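Local coordinates for protein exosome complex component Rrp41 (Archaeoglobus fulgidus, PDB 3M7N) that probably acts as a catalytic subunit of the archaeal exosome, degrading RNA from its 3' end, and may also add heteromeric RNA tails, at residues Thr160-Leu173 with Gln217-Tyr230. The protein carries 1 engineered substitution. Numbering follows the deposited sequence.
Sequences TSVAVGKADGQLVL and QAIELAKKGALQIY
Ala226 O receives the helix hydrogen bond from Tyr230 N (2.8 Å), and Thr160 CG2 closes on the same oxygen at 3.1 Å. No hydrogen bond joins the two segments. Thr160 CG2 is anti to the backbone N, with OG1 beside that N (chi1 -51°). This turns the methyl onto the helix, where it also meets Ile229 CB. OG1 lies at the edge of the Tyr230 ring, near its plane, and hydrogen-bonds Gln233. With an alanine here, Gln233 would probably lose this partner and a gap would open beside Ala226 and Ile229.

The rest of the contact is apolar. Val162 CG2 meets Ile229 CD1 at 3.7 Å and also touches Ala226. Val164 straddles one helix turn: CG1 packs on Ala218 CB at 3.8 Å, while CG2 reaches Ala222 CB and Leu221 CB. Leu221 CD1 lies against the backbone of strand 170-173, 3.7 Å from Leu173 N. Gly225 has no side chain, and Leu173 CD2 comes within 3.8 Å of its CA. At the hairpin end, Leu171 CD2 rests on Gln217 CB at 3.6 Å.

A type I' turn joins strands 160-167 and 170-173. The helix runs at 136° to the first and 20° to the second. Both strands belong to a four-stranded antiparallel sheet of the RNase PH fold. Helix 212-248 packs on one face of this hairpin and reaches strand 185-194, with Ala222 on Phe189 and Ala226 on Phe191. Ser161 points away from it, hydrogen-bonds Phe189 O through OG and packs against helix 136-150.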
ATOM      1  N   THR E 160      15.772  13.279 -28.175  1.00 21.90           N
ATOM      2  CA  THR E 160      17.208  13.399 -28.077  1.00 24.26           C
ATOM      3  C   THR E 160      17.534  14.450 -27.030  1.00 24.90           C
ATOM      4  O   THR E 160      16.870  15.486 -26.931  1.00 29.27           O
ATOM      5  CB  THR E 160      17.846  13.750 -29.466  1.00 27.57           C
ATOM      6  OG1 THR E 160      17.373  12.833 -30.466  1.00 22.93           O
ATOM      7  CG2 THR E 160      19.375  13.704 -29.394  1.00 24.68           C
ATOM      8  N   SER E 161      18.568  14.209 -26.256  1.00 22.56           N
ATOM      9  CA  SER E 161      18.727  14.984 -25.053  1.00 25.43           C
ATOM     10  C   SER E 161      20.187  15.304 -24.751  1.00 24.80           C
ATOM     11  O   SER E 161      21.053  14.438 -24.882  1.00 28.99           O
ATOM     12  CB  SER E 161      18.067  14.210 -23.891  1.00 26.13           C
ATOM     13  OG  SER E 161      18.322  14.818 -22.641  1.00 27.28           O
ATOM     14  N   VAL E 162      20.445  16.550 -24.359  1.00 21.68           N
ATOM     15  CA  VAL E 162      21.727  16.960 -23.802  1.00 22.99           C
ATOM     16  C   VAL E 162      21.520  18.132 -22.856  1.00 22.95           C
ATOM     17  O   VAL E 162      20.552  18.873 -22.983  1.00 24.17           O
ATOM     18  CB  VAL E 162      22.690  17.559 -24.874  1.00 27.59           C
ATOM     19  CG1 VAL E 162      24.100  17.006 -24.710  1.00 28.59           C
ATOM     20  CG2 VAL E 162      22.157  17.380 -26.259  1.00 31.26           C
ATOM     21  N   ALA E 163      22.477  18.342 -21.964  1.00 20.82           N
ATOM     22  CA  ALA E 163      22.486  19.522 -21.119  1.00 26.95           C
ATOM     23  C   ALA E 163      23.548  20.513 -21.605  1.00 31.74           C
ATOM     24  O   ALA E 163      24.546  20.131 -22.202  1.00 29.75           O
ATOM     25  CB  ALA E 163      22.766  19.143 -19.660  1.00 24.75           C
ATOM     26  N   VAL E 164      23.314  21.793 -21.354  1.00 31.19           N
ATOM     27  CA  VAL E 164      24.346  22.785 -21.543  1.00 31.35           C
ATOM     28  C   VAL E 164      24.680  23.274 -20.157  1.00 35.42           C
ATOM     29  O   VAL E 164      23.774  23.521 -19.353  1.00 36.35           O
ATOM     30  CB  VAL E 164      23.861  23.968 -22.405  1.00 32.70           C
ATOM     31  CG1 VAL E 164      24.777  25.175 -22.216  1.00 30.05           C
ATOM     32  CG2 VAL E 164      23.779  23.561 -23.874  1.00 28.88           C
ATOM     33  N   GLY E 165      25.970  23.385 -19.866  1.00 31.67           N
ATOM     34  CA  GLY E 165      26.423  23.925 -18.600  1.00 29.51           C
ATOM     35  C   GLY E 165      26.951  25.333 -18.781  1.00 33.99           C
ATOM     36  O   GLY E 165      26.928  25.895 -19.871  1.00 29.81           O
ATOM     37  N   LYS E 166      27.417  25.913 -17.692  1.00 34.38           N
ATOM     38  CA  LYS E 166      28.051  27.204 -17.756  1.00 33.71           C
ATOM     39  C   LYS E 166      29.236  27.167 -16.810  1.00 35.26           C
ATOM     40  O   LYS E 166      29.082  26.899 -15.619  1.00 36.31           O
ATOM     41  CB  LYS E 166      27.078  28.323 -17.387  1.00 33.82           C
ATOM     42  CG  LYS E 166      27.720  29.714 -17.428  1.00 34.18           C
ATOM     43  CD  LYS E 166      26.703  30.809 -17.175  1.00 34.40           C
ATOM     44  CE  LYS E 166      27.322  32.050 -16.582  1.00 34.41           C
ATOM     45  NZ  LYS E 166      26.237  33.036 -16.314  1.00 36.55           N
ATOM     46  N   ALA E 167      30.421  27.418 -17.359  1.00 35.74           N
ATOM     47  CA  ALA E 167      31.664  27.307 -16.611  1.00 36.33           C
ATOM     48  C   ALA E 167      32.561  28.514 -16.866  1.00 39.56           C
ATOM     49  O   ALA E 167      32.778  28.910 -18.014  1.00 38.79           O
ATOM     50  CB  ALA E 167      32.372  26.017 -16.976  1.00 36.91           C
ATOM     51  N   ASP E 168      33.058  29.113 -15.786  1.00 42.02           N
ATOM     52  CA  ASP E 168      33.890  30.312 -15.883  1.00 39.35           C
ATOM     53  C   ASP E 168      33.257  31.329 -16.795  1.00 41.03           C
ATOM     54  O   ASP E 168      33.954  32.023 -17.524  1.00 42.99           O
ATOM     55  CB  ASP E 168      35.266  29.980 -16.436  1.00 38.55           C
ATOM     56  CG  ASP E 168      36.076  29.108 -15.503  1.00 47.43           C
ATOM     57  OD1 ASP E 168      37.035  28.476 -15.990  1.00 52.23           O
ATOM     58  OD2 ASP E 168      35.768  29.053 -14.292  1.00 45.68           O
ATOM     59  N   GLY E 169      31.936  31.408 -16.775  1.00 37.94           N
ATOM     60  CA  GLY E 169      31.241  32.411 -17.552  1.00 34.70           C
ATOM     61  C   GLY E 169      30.961  31.941 -18.961  1.00 36.26           C
ATOM     62  O   GLY E 169      30.321  32.639 -19.738  1.00 38.73           O
ATOM     63  N   GLN E 170      31.434  30.752 -19.297  1.00 36.32           N
ATOM     64  CA  GLN E 170      31.293  30.259 -20.661  1.00 39.74           C
ATOM     65  C   GLN E 170      30.302  29.100 -20.756  1.00 36.54           C
ATOM     66  O   GLN E 170      30.336  28.182 -19.941  1.00 33.25           O
ATOM     67  CB  GLN E 170      32.662  29.832 -21.197  1.00 41.36           C
ATOM     68  CG  GLN E 170      32.598  28.768 -22.295  1.00 49.28           C
ATOM     69  CD  GLN E 170      32.654  29.350 -23.705  1.00 52.01           C
ATOM     70  OE1 GLN E 170      31.623  29.493 -24.385  1.00 50.23           O
ATOM     71  NE2 GLN E 170      33.865  29.684 -24.153  1.00 55.68           N
ATOM     72  N   LEU E 171      29.416  29.159 -21.746  1.00 36.66           N
ATOM     73  CA  LEU E 171      28.510  28.052 -22.038  1.00 32.68           C
ATOM     74  C   LEU E 171      29.306  26.846 -22.526  1.00 37.86           C
ATOM     75  O   LEU E 171      30.203  26.971 -23.367  1.00 36.99           O
ATOM     76  CB  LEU E 171      27.477  28.447 -23.094  1.00 28.02           C
ATOM     77  CG  LEU E 171      26.082  28.898 -22.649  1.00 36.73           C
ATOM     78  CD1 LEU E 171      26.063  29.474 -21.243  1.00 34.06           C
ATOM     79  CD2 LEU E 171      25.510  29.889 -23.639  1.00 34.77           C
ATOM     80  N   VAL E 172      29.000  25.670 -21.995  1.00 34.86           N
ATOM     81  CA  VAL E 172      29.654  24.476 -22.500  1.00 30.91           C
ATOM     82  C   VAL E 172      28.617  23.420 -22.796  1.00 32.25           C
ATOM     83  O   VAL E 172      27.577  23.368 -22.145  1.00 35.19           O
ATOM     84  CB  VAL E 172      30.715  23.961 -21.533  1.00 30.19           C
ATOM     85  CG1 VAL E 172      31.810  25.019 -21.345  1.00 33.64           C
ATOM     86  CG2 VAL E 172      30.085  23.607 -20.196  1.00 35.42           C
ATOM     87  N   LEU E 173      28.898  22.584 -23.787  1.00 33.12           N
ATOM     88  CA  LEU E 173      27.987  21.519 -24.174  1.00 31.45           C
ATOM     89  C   LEU E 173      28.264  20.265 -23.361  1.00 32.67           C
ATOM     90  O   LEU E 173      29.416  19.871 -23.235  1.00 30.62           O
ATOM     91  CB  LEU E 173      28.177  21.214 -25.652  1.00 31.80           C
ATOM     92  CG  LEU E 173      27.321  20.105 -26.254  1.00 35.68           C
ATOM     93  CD1 LEU E 173      25.837  20.414 -26.127  1.00 23.20           C
ATOM     94  CD2 LEU E 173      27.733  19.922 -27.712  1.00 30.74           C
ATOM     95  N   GLN E 217      21.352  31.465 -26.071  1.00 31.54           N
ATOM     96  CA  GLN E 217      22.521  30.826 -26.657  1.00 31.63           C
ATOM     97  C   GLN E 217      22.631  29.344 -26.261  1.00 37.27           C
ATOM     98  O   GLN E 217      23.048  28.500 -27.065  1.00 36.84           O
ATOM     99  CB  GLN E 217      23.789  31.589 -26.259  1.00 31.46           C
ATOM    100  CG  GLN E 217      23.834  32.986 -26.854  1.00 36.81           C
ATOM    101  CD  GLN E 217      24.590  33.995 -26.000  1.00 43.35           C
ATOM    102  OE1 GLN E 217      25.585  33.669 -25.358  1.00 45.37           O
ATOM    103  NE2 GLN E 217      24.118  35.238 -26.005  1.00 40.54           N
ATOM    104  N   ALA E 218      22.257  29.031 -25.022  1.00 34.28           N
ATOM    105  CA  ALA E 218      22.302  27.647 -24.541  1.00 33.87           C
ATOM    106  C   ALA E 218      21.393  26.759 -25.387  1.00 31.41           C
ATOM    107  O   ALA E 218      21.775  25.644 -25.761  1.00 32.46           O
ATOM    108  CB  ALA E 218      21.915  27.568 -23.069  1.00 31.92           C
ATOM    109  N   ILE E 219      20.207  27.265 -25.712  1.00 30.47           N
ATOM    110  CA  ILE E 219      19.300  26.538 -26.590  1.00 31.87           C
ATOM    111  C   ILE E 219      19.953  26.244 -27.938  1.00 33.53           C
ATOM    112  O   ILE E 219      19.812  25.141 -28.470  1.00 32.02           O
ATOM    113  CB  ILE E 219      17.986  27.294 -26.848  1.00 34.88           C
ATOM    114  CG1 ILE E 219      17.248  27.566 -25.549  1.00 33.54           C
ATOM    115  CG2 ILE E 219      17.066  26.472 -27.746  1.00 36.88           C
ATOM    116  CD1 ILE E 219      15.868  28.153 -25.784  1.00 35.26           C
ATOM    117  N   GLU E 220      20.662  27.222 -28.497  1.00 33.36           N
ATOM    118  CA  GLU E 220      21.327  26.989 -29.782  1.00 36.96           C
ATOM    119  C   GLU E 220      22.386  25.901 -29.653  1.00 31.39           C
ATOM    120  O   GLU E 220      22.451  25.001 -30.483  1.00 29.49           O
ATOM    121  CB  GLU E 220      21.937  28.277 -30.371  1.00 34.80           C
ATOM    122  CG  GLU E 220      20.892  29.311 -30.770  1.00 32.45           C
ATOM    123  CD  GLU E 220      19.840  28.733 -31.689  1.00 41.00           C
ATOM    124  OE1 GLU E 220      18.627  28.781 -31.336  1.00 41.39           O
ATOM    125  OE2 GLU E 220      20.234  28.223 -32.767  1.00 43.22           O
ATOM    126  N   LEU E 221      23.201  25.989 -28.608  1.00 29.96           N
ATOM    127  CA  LEU E 221      24.254  25.014 -28.367  1.00 30.13           C
ATOM    128  C   LEU E 221      23.668  23.615 -28.236  1.00 35.15           C
ATOM    129  O   LEU E 221      24.131  22.668 -28.876  1.00 34.07           O
ATOM    130  CB  LEU E 221      24.977  25.352 -27.081  1.00 33.60           C
ATOM    131  CG  LEU E 221      26.493  25.418 -27.088  1.00 39.31           C
ATOM    132  CD1 LEU E 221      26.983  25.123 -25.690  1.00 33.67           C
ATOM    133  CD2 LEU E 221      27.094  24.450 -28.100  1.00 37.55           C
ATOM    134  N   ALA E 222      22.631  23.489 -27.414  1.00 33.62           N
ATOM    135  CA  ALA E 222      22.034  22.183 -27.163  1.00 32.46           C
ATOM    136  C   ALA E 222      21.457  21.564 -28.435  1.00 31.33           C
ATOM    137  O   ALA E 222      21.642  20.372 -28.678  1.00 32.79           O
ATOM    138  CB  ALA E 222      20.969  22.270 -26.068  1.00 29.59           C
ATOM    139  N   LYS E 223      20.751  22.354 -29.240  1.00 28.54           N
ATOM    140  CA  LYS E 223      20.218  21.828 -30.501  1.00 33.63           C
ATOM    141  C   LYS E 223      21.325  21.214 -31.377  1.00 34.80           C
ATOM    142  O   LYS E 223      21.198  20.106 -31.915  1.00 29.68           O
ATOM    143  CB  LYS E 223      19.472  22.915 -31.258  1.00 32.45           C
ATOM    144  CG  LYS E 223      18.223  23.378 -30.551  1.00 29.41           C
ATOM    145  CD  LYS E 223      17.393  24.251 -31.478  1.00 33.91           C
ATOM    146  CE  LYS E 223      18.106  25.573 -31.734  1.00 37.03           C
ATOM    147  NZ  LYS E 223      17.397  26.413 -32.728  1.00 41.22           N
ATOM    148  N   LYS E 224      22.431  21.932 -31.480  1.00 37.46           N
ATOM    149  CA  LYS E 224      23.579  21.437 -32.221  1.00 39.32           C
ATOM    150  C   LYS E 224      24.038  20.066 -31.693  1.00 34.81           C
ATOM    151  O   LYS E 224      24.078  19.086 -32.433  1.00 34.52           O
ATOM    152  CB  LYS E 224      24.718  22.462 -32.176  1.00 36.97           C
ATOM    153  CG  LYS E 224      26.024  21.947 -32.726  1.00 42.11           C
ATOM    154  CD  LYS E 224      27.039  23.071 -32.873  1.00 51.93           C
ATOM    155  CE  LYS E 224      28.408  22.551 -33.324  1.00 46.11           C
ATOM    156  NZ  LYS E 224      29.464  23.567 -32.997  1.00 60.59           N
ATOM    157  N   GLY E 225      24.390  20.002 -30.415  1.00 32.08           N
ATOM    158  CA  GLY E 225      24.756  18.737 -29.810  1.00 31.39           C
ATOM    159  C   GLY E 225      23.668  17.685 -30.003  1.00 33.36           C
ATOM    160  O   GLY E 225      23.960  16.529 -30.304  1.00 31.22           O
ATOM    161  N   ALA E 226      22.409  18.087 -29.843  1.00 32.27           N
ATOM    162  CA  ALA E 226      21.291  17.152 -30.001  1.00 34.03           C
ATOM    163  C   ALA E 226      21.296  16.502 -31.382  1.00 30.75           C
ATOM    164  O   ALA E 226      21.069  15.296 -31.505  1.00 32.44           O
ATOM    165  CB  ALA E 226      19.943  17.831 -29.715  1.00 28.51           C
ATOM    166  N   LEU E 227      21.558  17.293 -32.419  1.00 33.33           N
ATOM    167  CA  LEU E 227      21.639  16.737 -33.771  1.00 33.93           C
ATOM    168  C   LEU E 227      22.785  15.746 -33.919  1.00 30.91           C
ATOM    169  O   LEU E 227      22.663  14.772 -34.648  1.00 30.04           O
ATOM    170  CB  LEU E 227      21.729  17.830 -34.830  1.00 31.14           C
ATOM    171  CG  LEU E 227      20.354  18.435 -35.102  1.00 41.17           C
ATOM    172  CD1 LEU E 227      20.461  19.713 -35.927  1.00 43.62           C
ATOM    173  CD2 LEU E 227      19.417  17.413 -35.752  1.00 36.04           C
ATOM    174  N   GLN E 228      23.893  15.994 -33.233  1.00 27.03           N
ATOM    175  CA  GLN E 228      25.014  15.057 -33.272  1.00 31.27           C
ATOM    176  C   GLN E 228      24.626  13.717 -32.634  1.00 30.99           C
ATOM    177  O   GLN E 228      24.741  12.669 -33.264  1.00 33.15           O
ATOM    178  CB  GLN E 228      26.270  15.652 -32.602  1.00 36.06           C
ATOM    179  CG  GLN E 228      26.868  16.841 -33.368  1.00 38.40           C
ATOM    180  CD  GLN E 228      28.172  17.391 -32.782  1.00 39.61           C
ATOM    181  OE1 GLN E 228      28.952  18.029 -33.494  1.00 52.11           O
ATOM    182  NE2 GLN E 228      28.407  17.164 -31.499  1.00 30.64           N
ATOM    183  N   ILE E 229      24.142  13.762 -31.393  1.00 34.31           N
ATOM    184  CA  ILE E 229      23.693  12.559 -30.686  1.00 29.79           C
ATOM    185  C   ILE E 229      22.633  11.820 -31.490  1.00 30.80           C
ATOM    186  O   ILE E 229      22.662  10.592 -31.606  1.00 29.84           O
ATOM    187  CB  ILE E 229      23.113  12.910 -29.312  1.00 31.32           C
ATOM    188  CG1 ILE E 229      24.171  13.563 -28.436  1.00 26.57           C
ATOM    189  CG2 ILE E 229      22.528  11.672 -28.606  1.00 28.70           C
ATOM    190  CD1 ILE E 229      23.610  14.064 -27.143  1.00 24.23           C
ATOM    191  N   TYR E 230      21.693  12.570 -32.050  1.00 29.10           N
ATOM    192  CA  TYR E 230      20.615  11.931 -32.779  1.00 28.15           C
ATOM    193  C   TYR E 230      21.115  11.006 -33.894  1.00 37.67           C
ATOM    194  O   TYR E 230      20.602   9.892 -34.061  1.00 31.96           O
ATOM    195  CB  TYR E 230      19.679  12.962 -33.359  1.00 31.50           C
ATOM    196  CG  TYR E 230      18.779  12.358 -34.384  1.00 34.96           C
ATOM    197  CD1 TYR E 230      17.678  11.597 -34.001  1.00 34.86           C
ATOM    198  CD2 TYR E 230      19.040  12.513 -35.737  1.00 34.44           C
ATOM    199  CE1 TYR E 230      16.854  11.023 -34.935  1.00 36.50           C
ATOM    200  CE2 TYR E 230      18.227  11.947 -36.681  1.00 37.07           C
ATOM    201  CZ  TYR E 230      17.128  11.202 -36.276  1.00 43.50           C
ATOM    202  OH  TYR E 230      16.305  10.629 -37.217  1.00 46.75           O
TER